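Local structure of cellulase (Bacillus sp. BG-CS10, 5E09) at residues 438-443 with 448-453; 487-490 with 495-498; 499-504 with 510-515. The protein probably cleaves internal beta-1,4-glucosidic bonds of cellulose, joining a family 5 catalytic barrel to an X2 module and a family 46 carbohydrate-binding module. All coordinates share one frame; numbering follows the deposited sequence.

Contact 1 (438-443 with 448-453); sequences ENTEGS and AIPAHF
Glu438 reaches along the neighbouring strand to His452 and gives it the one direct hydrogen bond between side chains across this pairing. NE2 of His452 donates to OE2 of Glu438 at 2.6 Å, a short bond but a bent one. The imidazole comes to the anti side of the oxygen, 26° out of the carboxylate plane, and the two flat groups stand 50° apart. The glutamate gets there with CG anti to its own carbonyl carbon (chi1 -62°) and the chain extended beyond it. The backbone adds a single direct bond, from N of Glu438 to O of Pro450 at 3.1 Å. The segments belong to a beta hairpin, strands 436-443 and 447-452, in the antiparallel sheet of the carbohydrate-binding domain. Their pairing is irregular: towards the hairpin turn the strands draw apart, and a water stands between them. It lies 3.3 Å from OG1 of Thr440, donates to O of Glu441, and accepts a weak bond from N of Ala448. Apolar packing centres on the Pro450 ring. Its CB lies 3.9 Å from CB of Glu438, whose side chain crosses the proline at about a right angle, while CD on the other flank meets CB of Thr440 at 3.7 Å. Putting an alanine at Glu438 would probably leave His452 NE2 without its carboxylate mate and take away the part of the chain beyond CB that lies against the Pro450 ring. Next to the proline in the chain, Ile449 turns its CG2 to within 3.7 Å of O of Glu438. That carbonyl is hydrogen-bonded to the hydroxyl of Tyr524, whose side chain also packs on Ile449 and Thr440.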
ATOM      1  N   GLU A 438      21.199   9.571 -24.093  1.00 45.02           N
ATOM      2  CA  GLU A 438      22.161   9.254 -25.141  1.00 44.81           C
ATOM      3  C   GLU A 438      21.657   8.200 -26.123  1.00 38.71           C
ATOM      4  O   GLU A 438      20.755   7.420 -25.813  1.00 41.30           O
ATOM      5  CB  GLU A 438      23.471   8.776 -24.517  1.00 46.82           C
ATOM      6  CG  GLU A 438      24.151   9.820 -23.651  1.00 61.81           C
ATOM      7  CD  GLU A 438      25.456   9.325 -23.065  1.00 78.29           C
ATOM      8  OE1 GLU A 438      25.863   8.191 -23.396  1.00 76.82           O
ATOM      9  OE2 GLU A 438      26.074  10.067 -22.273  1.00101.34           O
ATOM     10  N   ASN A 439      22.250   8.182 -27.313  1.00 43.77           N
ATOM     11  CA  ASN A 439      22.002   7.112 -28.274  1.00 41.69           C
ATOM     12  C   ASN A 439      22.419   5.765 -27.707  1.00 53.64           C
ATOM     13  O   ASN A 439      23.350   5.680 -26.897  1.00 42.11           O
ATOM     14  CB  ASN A 439      22.755   7.367 -29.581  1.00 42.17           C
ATOM     15  CG  ASN A 439      22.373   8.676 -30.223  1.00 41.64           C
ATOM     16  OD1 ASN A 439      21.268   9.173 -30.026  1.00 44.41           O
ATOM     17  ND2 ASN A 439      23.287   9.248 -30.997  1.00 59.59           N
ATOM     18  N   THR A 440      21.735   4.710 -28.126  1.00 41.07           N
ATOM     19  CA  THR A 440      22.120   3.381 -27.678  1.00 42.01           C
ATOM     20  C   THR A 440      21.611   2.336 -28.654  1.00 45.26           C
ATOM     21  O   THR A 440      20.774   2.622 -29.502  1.00 39.34           O
ATOM     22  CB  THR A 440      21.589   3.076 -26.255  1.00 44.23           C
ATOM     23  OG1 THR A 440      22.110   1.821 -25.799  1.00 48.78           O
ATOM     24  CG2 THR A 440      20.077   3.018 -26.251  1.00 37.54           C
ATOM     25  N   GLU A 441      22.147   1.129 -28.531  1.00 49.64           N
ATOM     26  CA  GLU A 441      21.762  -0.005 -29.357  1.00 46.39           C
ATOM     27  C   GLU A 441      21.565  -1.178 -28.421  1.00 47.40           C
ATOM     28  O   GLU A 441      22.300  -1.310 -27.449  1.00 56.46           O
ATOM     29  CB  GLU A 441      22.840  -0.327 -30.400  1.00 62.82           C
ATOM     30  CG  GLU A 441      23.031   0.737 -31.473  1.00 72.80           C
ATOM     31  CD  GLU A 441      24.157   0.405 -32.438  1.00 89.88           C
ATOM     32  OE1 GLU A 441      24.916  -0.556 -32.162  1.00 78.42           O
ATOM     33  OE2 GLU A 441      24.274   1.100 -33.475  1.00 71.67           O
ATOM     34  N   GLY A 442      20.583  -2.029 -28.687  1.00 51.00           N
ATOM     35  CA  GLY A 442      20.416  -3.187 -27.832  1.00 45.60           C
ATOM     36  C   GLY A 442      19.353  -4.158 -28.274  1.00 45.79           C
ATOM     37  O   GLY A 442      18.712  -3.968 -29.300  1.00 57.49           O
ATOM     38  N   SER A 443      19.178  -5.215 -27.493  1.00 49.05           N
ATOM     39  CA  SER A 443      18.104  -6.162 -27.731  1.00 51.12           C
ATOM     40  C   SER A 443      16.940  -5.844 -26.804  1.00 50.71           C
ATOM     41  O   SER A 443      17.123  -5.200 -25.769  1.00 54.69           O
ATOM     42  CB  SER A 443      18.584  -7.597 -27.520  1.00 56.21           C
ATOM     43  OG  SER A 443      18.879  -7.840 -26.154  1.00 74.58           O
ATOM     44  N   ALA A 448      18.635  -0.442 -22.187  1.00 36.42           N
ATOM     45  CA  ALA A 448      18.721   0.673 -21.260  1.00 51.73           C
ATOM     46  C   ALA A 448      19.294   1.911 -21.942  1.00 43.92           C
ATOM     47  O   ALA A 448      20.340   1.852 -22.583  1.00 47.93           O
ATOM     48  CB  ALA A 448      19.565   0.295 -20.050  1.00 44.33           C
ATOM     49  N   ILE A 449      18.593   3.028 -21.799  1.00 46.74           N
ATOM     50  CA  ILE A 449      19.055   4.322 -22.276  1.00 36.33           C
ATOM     51  C   ILE A 449      20.005   4.963 -21.281  1.00 35.92           C
ATOM     52  O   ILE A 449      19.616   5.235 -20.150  1.00 47.25           O
ATOM     53  CB  ILE A 449      17.875   5.273 -22.503  1.00 37.41           C
ATOM     54  CG1 ILE A 449      16.834   4.613 -23.409  1.00 45.03           C
ATOM     55  CG2 ILE A 449      18.364   6.608 -23.058  1.00 36.87           C
ATOM     56  CD1 ILE A 449      15.465   5.251 -23.336  1.00 43.12           C
ATOM     57  N   PRO A 450      21.260   5.201 -21.689  1.00 41.02           N
ATOM     58  CA  PRO A 450      22.174   5.944 -20.817  1.00 36.95           C
ATOM     59  C   PRO A 450      21.587   7.312 -20.487  1.00 40.14           C
ATOM     60  O   PRO A 450      21.120   8.020 -21.380  1.00 46.24           O
ATOM     61  CB  PRO A 450      23.450   6.064 -21.655  1.00 43.40           C
ATOM     62  CG  PRO A 450      23.385   4.911 -22.608  1.00 43.20           C
ATOM     63  CD  PRO A 450      21.920   4.739 -22.925  1.00 52.15           C
ATOM     64  N   ALA A 451      21.588   7.665 -19.211  1.00 38.69           N
ATOM     65  CA  ALA A 451      20.877   8.853 -18.764  1.00 38.88           C
ATOM     66  C   ALA A 451      21.729   9.740 -17.876  1.00 44.02           C
ATOM     67  O   ALA A 451      22.399   9.265 -16.959  1.00 52.49           O
ATOM     68  CB  ALA A 451      19.609   8.452 -18.030  1.00 41.68           C
ATOM     69  N   HIS A 452      21.704  11.035 -18.161  1.00 46.03           N
ATOM     70  CA  HIS A 452      22.272  12.026 -17.267  1.00 38.51           C
ATOM     71  C   HIS A 452      21.115  12.709 -16.561  1.00 37.52           C
ATOM     72  O   HIS A 452      20.512  13.642 -17.096  1.00 42.66           O
ATOM     73  CB  HIS A 452      23.131  13.035 -18.029  1.00 41.10           C
ATOM     74  CG  HIS A 452      24.296  12.421 -18.741  1.00 46.83           C
ATOM     75  ND1 HIS A 452      25.425  11.981 -18.081  1.00 57.73           N
ATOM     76  CD2 HIS A 452      24.510  12.177 -20.055  1.00 64.72           C
ATOM     77  CE1 HIS A 452      26.281  11.490 -18.958  1.00 57.59           C
ATOM     78  NE2 HIS A 452      25.751  11.596 -20.164  1.00 65.98           N
ATOM     79  N   PHE A 453      20.789  12.221 -15.369  1.00 40.17           N
ATOM     80  CA  PHE A 453      19.617  12.689 -14.643  1.00 32.78           C
ATOM     81  C   PHE A 453      19.802  14.115 -14.129  1.00 46.99           C
ATOM     82  O   PHE A 453      18.825  14.864 -13.985  1.00 38.58           O
ATOM     83  CB  PHE A 453      19.294  11.742 -13.481  1.00 45.43           C
ATOM     84  CG  PHE A 453      18.804  10.384 -13.925  1.00 50.84           C
ATOM     85  CD1 PHE A 453      17.531  10.230 -14.453  1.00 40.35           C
ATOM     86  CD2 PHE A 453      19.615   9.268 -13.813  1.00 44.73           C
ATOM     87  CE1 PHE A 453      17.077   8.991 -14.863  1.00 44.04           C
ATOM     88  CE2 PHE A 453      19.168   8.021 -14.222  1.00 41.21           C
ATOM     89  CZ  PHE A 453      17.899   7.884 -14.748  1.00 45.45           C
TER
HETATM   90  O   HOH W   1      21.314  -1.021 -24.334  1.00 58.57           O

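Contact 2 (487-490 with 495-498); sequences SPVY and IVIT
Val489 and Val496 meet methyl to methyl, CG2 against CG2 at 3.7 Å, with their side chains running obliquely past one another. In Val496 it is CG1 that lies anti to the backbone N (chi1 175°), which puts CG2 beside that N and swings it towards Val489. Val489 has the same arrangement of branches, and its CG2 comes to the meeting from the other strand. Ser487 lies on the same face of the sheet as Val496, directly across from it, but presents its carbon instead of its hydroxyl: the two CB atoms are 4.4 Å apart, and OG is turned away from the valine. These residues form the hydrogen-bonded pair of an antiparallel beta hairpin, strands 486-489 and 494-497, whose first strand is the outermost one on this side of the antiparallel sheet. N of Ser487 donates to O of Val496, and N of Val496 returns a bond to O of Ser487 at 2.9 Å, tilted 29° from the carbonyl plane. The same Ser487 oxygen takes a CA-H contact from Ile495 at 3.5 Å, and CG2 of that isoleucine comes to 3.9 Å from it. On the opposite face Ile495 is paired with Pro488 in the non-hydrogen-bonded manner, so this pairing asks no N-H of the proline. Here CG1 of Ile495 lies 4.4 Å from CA of Pro488. Both side chains reach across to Val458, and Ile495 also packs on Phe453. At the far end of the segment Thr498 takes the N-cap position of the next helix, its OG1 bonded to N of Phe501.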
ATOM      1  N   SER A 487      12.081   1.744 -16.116  1.00 46.97           N
ATOM      2  CA  SER A 487      12.607   1.916 -14.769  1.00 49.77           C
ATOM      3  C   SER A 487      13.831   2.829 -14.727  1.00 42.85           C
ATOM      4  O   SER A 487      14.860   2.527 -15.325  1.00 41.82           O
ATOM      5  CB  SER A 487      12.952   0.550 -14.170  1.00 40.72           C
ATOM      6  OG  SER A 487      13.093   0.640 -12.765  1.00 58.01           O
ATOM      7  N   PRO A 488      13.712   3.965 -14.029  1.00 39.16           N
ATOM      8  CA  PRO A 488      14.891   4.789 -13.754  1.00 39.95           C
ATOM      9  C   PRO A 488      15.829   4.085 -12.777  1.00 50.94           C
ATOM     10  O   PRO A 488      15.417   3.754 -11.663  1.00 51.65           O
ATOM     11  CB  PRO A 488      14.309   6.056 -13.123  1.00 40.72           C
ATOM     12  CG  PRO A 488      12.857   6.041 -13.470  1.00 43.67           C
ATOM     13  CD  PRO A 488      12.466   4.610 -13.594  1.00 34.97           C
ATOM     14  N   VAL A 489      17.061   3.842 -13.207  1.00 35.36           N
ATOM     15  CA  VAL A 489      18.107   3.307 -12.347  1.00 45.30           C
ATOM     16  C   VAL A 489      19.155   4.401 -12.138  1.00 45.45           C
ATOM     17  O   VAL A 489      20.044   4.607 -12.986  1.00 44.36           O
ATOM     18  CB  VAL A 489      18.768   2.043 -12.950  1.00 54.80           C
ATOM     19  CG1 VAL A 489      19.541   1.287 -11.881  1.00 46.08           C
ATOM     20  CG2 VAL A 489      17.722   1.143 -13.597  1.00 38.38           C
ATOM     21  N   TYR A 490      19.029   5.109 -11.017  1.00 41.54           N
ATOM     22  CA  TYR A 490      19.831   6.302 -10.755  1.00 49.06           C
ATOM     23  C   TYR A 490      21.279   5.959 -10.434  1.00 46.44           C
ATOM     24  O   TYR A 490      22.199   6.632 -10.897  1.00 55.08           O
ATOM     25  CB  TYR A 490      19.211   7.124  -9.616  1.00 42.47           C
ATOM     26  CG  TYR A 490      17.848   7.669  -9.969  1.00 36.97           C
ATOM     27  CD1 TYR A 490      17.720   8.755 -10.821  1.00 38.82           C
ATOM     28  CD2 TYR A 490      16.691   7.087  -9.467  1.00 36.61           C
ATOM     29  CE1 TYR A 490      16.480   9.253 -11.164  1.00 42.61           C
ATOM     30  CE2 TYR A 490      15.443   7.574  -9.804  1.00 34.73           C
ATOM     31  CZ  TYR A 490      15.344   8.660 -10.652  1.00 51.31           C
ATOM     32  OH  TYR A 490      14.107   9.157 -10.996  1.00 42.56           O
ATOM     33  N   ILE A 495      18.003   4.483 -17.894  1.00 35.85           N
ATOM     34  CA  ILE A 495      16.587   4.151 -17.846  1.00 36.51           C
ATOM     35  C   ILE A 495      16.350   2.852 -18.602  1.00 43.87           C
ATOM     36  O   ILE A 495      16.554   2.780 -19.811  1.00 41.53           O
ATOM     37  CB  ILE A 495      15.699   5.255 -18.451  1.00 32.11           C
ATOM     38  CG1 ILE A 495      15.875   6.569 -17.686  1.00 34.64           C
ATOM     39  CG2 ILE A 495      14.242   4.824 -18.420  1.00 37.00           C
ATOM     40  CD1 ILE A 495      15.128   7.737 -18.301  1.00 33.07           C
ATOM     41  N   VAL A 496      15.926   1.821 -17.883  1.00 43.41           N
ATOM     42  CA  VAL A 496      15.657   0.523 -18.488  1.00 47.61           C
ATOM     43  C   VAL A 496      14.300   0.519 -19.183  1.00 39.65           C
ATOM     44  O   VAL A 496      13.321   1.015 -18.634  1.00 38.36           O
ATOM     45  CB  VAL A 496      15.690  -0.604 -17.428  1.00 50.21           C
ATOM     46  CG1 VAL A 496      15.280  -1.938 -18.041  1.00 46.73           C
ATOM     47  CG2 VAL A 496      17.067  -0.700 -16.794  1.00 45.66           C
ATOM     48  N   ILE A 497      14.249  -0.017 -20.397  1.00 36.57           N
ATOM     49  CA  ILE A 497      12.974  -0.298 -21.049  1.00 35.78           C
ATOM     50  C   ILE A 497      12.784  -1.815 -21.082  1.00 47.54           C
ATOM     51  O   ILE A 497      13.600  -2.537 -21.660  1.00 44.92           O
ATOM     52  CB  ILE A 497      12.910   0.281 -22.467  1.00 39.41           C
ATOM     53  CG1 ILE A 497      13.344   1.748 -22.467  1.00 37.11           C
ATOM     54  CG2 ILE A 497      11.500   0.158 -23.021  1.00 30.63           C
ATOM     55  CD1 ILE A 497      12.363   2.675 -21.755  1.00 42.58           C
ATOM     56  N   THR A 498      11.712  -2.291 -20.454  1.00 42.38           N
ATOM     57  CA  THR A 498      11.546  -3.716 -20.161  1.00 43.37           C
ATOM     58  C   THR A 498      11.101  -4.572 -21.347  1.00 43.76           C
ATOM     59  O   THR A 498      10.601  -4.063 -22.354  1.00 45.14           O
ATOM     60  CB  THR A 498      10.531  -3.927 -19.026  1.00 33.46           C
ATOM     61  OG1 THR A 498       9.243  -3.457 -19.440  1.00 34.81           O
ATOM     62  CG2 THR A 498      10.964  -3.184 -17.778  1.00 35.70           C
TER

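Contact 3 (499-504 with 510-515); sequences DAFFNE and IHLTFH
The short helix that begins at Asp499, following strand 494-497 of the carbohydrate-binding domain after Thr498, packs on the sheet by pressing Phe501 against Ile510 and Leu512 of strand 509-516. The contact is wholly apolar and buried. Ile510 and Leu512 are two residues apart on the strand and therefore show the same face to the helix, and the far end of the Phe501 ring comes to both of them. CZ of Phe501 meets CG2 of Ile510 at 4.2 Å, the methyl lying at the ring edge, close to its plane. The same CZ is also 4.2 Å from CD2 of Leu512, which approaches obliquely. The aromatic ring reaches this spot because its CG is anti to the backbone N (chi1 173°), carrying the ring out from the helix towards the strand. Ala463 of the adjoining strand 458-465 takes part in the same patch, touched by both Phe501 and Leu512. The helical turn is closed by a backbone bond from N of Asn503 to O of Asp499 at 2.9 Å, and O of Phe501 accepts from N of Glu504. Phe502, next in the chain, packs on Ile497 and Leu526, and its ring takes CD2 of Phe501 over one face, 3.9 Å above the plane and offset toward the rim.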
ATOM      1  N   ASP A 499      11.287  -5.883 -21.206  1.00 57.45           N
ATOM      2  CA  ASP A 499      10.840  -6.853 -22.202  1.00 44.86           C
ATOM      3  C   ASP A 499       9.318  -6.802 -22.305  1.00 41.59           C
ATOM      4  O   ASP A 499       8.756  -6.984 -23.380  1.00 47.12           O
ATOM      5  CB  ASP A 499      11.321  -8.265 -21.837  1.00 47.89           C
ATOM      6  CG  ASP A 499      11.537  -9.158 -23.059  1.00 84.63           C
ATOM      7  OD1 ASP A 499      11.792  -8.630 -24.165  1.00 80.39           O
ATOM      8  OD2 ASP A 499      11.460 -10.399 -22.908  1.00 81.56           O
ATOM      9  N   ALA A 500       8.657  -6.530 -21.183  1.00 47.66           N
ATOM     10  CA  ALA A 500       7.201  -6.424 -21.164  1.00 37.29           C
ATOM     11  C   ALA A 500       6.701  -5.277 -22.049  1.00 43.57           C
ATOM     12  O   ALA A 500       5.673  -5.405 -22.716  1.00 49.68           O
ATOM     13  CB  ALA A 500       6.699  -6.253 -19.735  1.00 33.54           C
ATOM     14  N   PHE A 501       7.419  -4.159 -22.067  1.00 42.38           N
ATOM     15  CA  PHE A 501       7.037  -3.059 -22.948  1.00 38.24           C
ATOM     16  C   PHE A 501       7.195  -3.464 -24.410  1.00 41.80           C
ATOM     17  O   PHE A 501       6.290  -3.260 -25.221  1.00 41.83           O
ATOM     18  CB  PHE A 501       7.869  -1.807 -22.665  1.00 40.38           C
ATOM     19  CG  PHE A 501       7.639  -0.683 -23.652  1.00 40.88           C
ATOM     20  CD1 PHE A 501       6.565   0.182 -23.504  1.00 34.35           C
ATOM     21  CD2 PHE A 501       8.504  -0.489 -24.719  1.00 32.41           C
ATOM     22  CE1 PHE A 501       6.353   1.215 -24.400  1.00 35.74           C
ATOM     23  CE2 PHE A 501       8.298   0.547 -25.621  1.00 43.50           C
ATOM     24  CZ  PHE A 501       7.219   1.398 -25.463  1.00 30.95           C
ATOM     25  N   PHE A 502       8.339  -4.046 -24.744  1.00 31.11           N
ATOM     26  CA  PHE A 502       8.624  -4.367 -26.138  1.00 53.45           C
ATOM     27  C   PHE A 502       7.764  -5.508 -26.690  1.00 46.65           C
ATOM     28  O   PHE A 502       7.464  -5.527 -27.882  1.00 51.57           O
ATOM     29  CB  PHE A 502      10.106  -4.698 -26.313  1.00 43.87           C
ATOM     30  CG  PHE A 502      10.999  -3.501 -26.222  1.00 37.29           C
ATOM     31  CD1 PHE A 502      10.851  -2.444 -27.105  1.00 40.84           C
ATOM     32  CD2 PHE A 502      11.990  -3.430 -25.259  1.00 37.86           C
ATOM     33  CE1 PHE A 502      11.674  -1.334 -27.023  1.00 38.61           C
ATOM     34  CE2 PHE A 502      12.817  -2.333 -25.178  1.00 36.10           C
ATOM     35  CZ  PHE A 502      12.661  -1.283 -26.061  1.00 36.12           C
ATOM     36  N   ASN A 503       7.352  -6.436 -25.829  1.00 51.77           N
ATOM     37  CA  ASN A 503       6.483  -7.535 -26.250  1.00 50.89           C
ATOM     38  C   ASN A 503       5.129  -7.052 -26.764  1.00 52.05           C
ATOM     39  O   ASN A 503       4.383  -7.822 -27.364  1.00 55.77           O
ATOM     40  CB  ASN A 503       6.248  -8.528 -25.103  1.00 45.15           C
ATOM     41  CG  ASN A 503       7.494  -9.320 -24.740  1.00 50.08           C
ATOM     42  OD1 ASN A 503       8.426  -9.452 -25.538  1.00 51.89           O
ATOM     43  ND2 ASN A 503       7.517  -9.847 -23.523  1.00 49.71           N
ATOM     44  N   GLU A 504       4.798  -5.786 -26.520  1.00 43.72           N
ATOM     45  CA  GLU A 504       3.494  -5.276 -26.929  1.00 52.11           C
ATOM     46  C   GLU A 504       3.601  -4.030 -27.799  1.00 39.95           C
ATOM     47  O   GLU A 504       2.724  -3.173 -27.782  1.00 51.89           O
ATOM     48  CB  GLU A 504       2.620  -4.997 -25.696  1.00 42.72           C
ATOM     49  CG  GLU A 504       2.348  -6.255 -24.870  1.00 52.12           C
ATOM     50  CD  GLU A 504       1.393  -6.029 -23.708  1.00 68.98           C
ATOM     51  OE1 GLU A 504       0.347  -5.371 -23.906  1.00 56.75           O
ATOM     52  OE2 GLU A 504       1.691  -6.515 -22.593  1.00 66.69           O
ATOM     53  N   ILE A 510       9.011   4.560 -32.237  1.00 39.56           N
ATOM     54  CA  ILE A 510       8.274   4.849 -31.020  1.00 53.42           C
ATOM     55  C   ILE A 510       8.833   6.116 -30.389  1.00 48.55           C
ATOM     56  O   ILE A 510      10.010   6.187 -30.064  1.00 44.84           O
ATOM     57  CB  ILE A 510       8.352   3.682 -30.019  1.00 38.36           C
ATOM     58  CG1 ILE A 510       7.873   2.387 -30.677  1.00 42.63           C
ATOM     59  CG2 ILE A 510       7.536   3.988 -28.778  1.00 42.85           C
ATOM     60  CD1 ILE A 510       8.445   1.131 -30.055  1.00 43.51           C
ATOM     61  N   HIS A 511       7.989   7.128 -30.254  1.00 51.95           N
ATOM     62  CA  HIS A 511       8.366   8.362 -29.585  1.00 46.23           C
ATOM     63  C   HIS A 511       8.066   8.254 -28.096  1.00 35.48           C
ATOM     64  O   HIS A 511       6.910   8.088 -27.692  1.00 44.92           O
ATOM     65  CB  HIS A 511       7.635   9.558 -30.201  1.00 42.40           C
ATOM     66  CG  HIS A 511       8.045   9.856 -31.611  1.00 46.29           C
ATOM     67  ND1 HIS A 511       7.827   8.981 -32.652  1.00 58.78           N
ATOM     68  CD2 HIS A 511       8.672  10.930 -32.149  1.00 65.78           C
ATOM     69  CE1 HIS A 511       8.296   9.503 -33.772  1.00 64.72           C
ATOM     70  NE2 HIS A 511       8.812  10.686 -33.494  1.00 66.34           N
ATOM     71  N   LEU A 512       9.122   8.323 -27.294  1.00 32.41           N
ATOM     72  CA  LEU A 512       9.017   8.357 -25.843  1.00 39.63           C
ATOM     73  C   LEU A 512       9.161   9.788 -25.341  1.00 46.92           C
ATOM     74  O   LEU A 512      10.016  10.552 -25.818  1.00 42.22           O
ATOM     75  CB  LEU A 512      10.079   7.469 -25.176  1.00 33.47           C
ATOM     76  CG  LEU A 512      10.281   6.030 -25.658  1.00 42.00           C
ATOM     77  CD1 LEU A 512      11.466   5.387 -24.945  1.00 33.84           C
ATOM     78  CD2 LEU A 512       9.022   5.201 -25.467  1.00 34.33           C
ATOM     79  N   THR A 513       8.323  10.141 -24.373  1.00 38.91           N
ATOM     80  CA  THR A 513       8.412  11.430 -23.710  1.00 35.48           C
ATOM     81  C   THR A 513       8.572  11.212 -22.220  1.00 35.18           C
ATOM     82  O   THR A 513       7.628  10.797 -21.560  1.00 34.74           O
ATOM     83  CB  THR A 513       7.156  12.290 -23.951  1.00 48.08           C
ATOM     84  OG1 THR A 513       6.903  12.393 -25.355  1.00 35.72           O
ATOM     85  CG2 THR A 513       7.333  13.688 -23.350  1.00 39.38           C
ATOM     86  N   PHE A 514       9.755  11.481 -21.682  1.00 36.75           N
ATOM     87  CA  PHE A 514       9.947  11.361 -20.238  1.00 33.70           C
ATOM     88  C   PHE A 514       9.556  12.648 -19.504  1.00 39.71           C
ATOM     89  O   PHE A 514      10.059  13.736 -19.813  1.00 36.20           O
ATOM     90  CB  PHE A 514      11.392  10.981 -19.921  1.00 34.17           C
ATOM     91  CG  PHE A 514      11.770   9.607 -20.398  1.00 37.10           C
ATOM     92  CD1 PHE A 514      11.538   8.498 -19.602  1.00 31.28           C
ATOM     93  CD2 PHE A 514      12.345   9.424 -21.648  1.00 40.30           C
ATOM     94  CE1 PHE A 514      11.881   7.229 -20.035  1.00 39.15           C
ATOM     95  CE2 PHE A 514      12.691   8.156 -22.094  1.00 42.76           C
ATOM     96  CZ  PHE A 514      12.458   7.056 -21.283  1.00 39.46           C
ATOM     97  N   HIS A 515       8.633  12.502 -18.554  1.00 33.41           N
ATOM     98  CA  HIS A 515       8.211  13.587 -17.674  1.00 34.19           C
ATOM     99  C   HIS A 515       8.957  13.517 -16.343  1.00 39.92           C
ATOM    100  O   HIS A 515       8.869  12.507 -15.614  1.00 35.73           O
ATOM    101  CB  HIS A 515       6.700  13.535 -17.410  1.00 32.97           C
ATOM    102  CG  HIS A 515       5.853  13.670 -18.640  1.00 49.51           C
ATOM    103  ND1 HIS A 515       4.944  14.694 -18.810  1.00 43.94           N
ATOM    104  CD2 HIS A 515       5.757  12.898 -19.750  1.00 49.68           C
ATOM    105  CE1 HIS A 515       4.333  14.551 -19.972  1.00 42.18           C
ATOM    106  NE2 HIS A 515       4.810  13.470 -20.564  1.00 52.95           N
TER

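Overall arrangement
All three contacts draw on one antiparallel sheet of the carbohydrate-binding domain, but from different depths. Contacts 1 and 2 are hairpins near the surface, and strands 447-452 and 494-497, one from each, are neighbours, joined where N of Ile449 meets O of Ile495. Contact 1 mixes a histidine-carboxylate bond with water and proline packing, whereas contact 2 is a regular ladder step backed by aliphatic groups. Contact 3, buried, has only hydrocarbon between its segments and brings a helix to strand 509-516. The contacts meet through that strand and its surroundings: Phe514 touches Ile449 of contact 1 and Ile495 of contact 2, while Ile497 packs on Phe502 and Leu512.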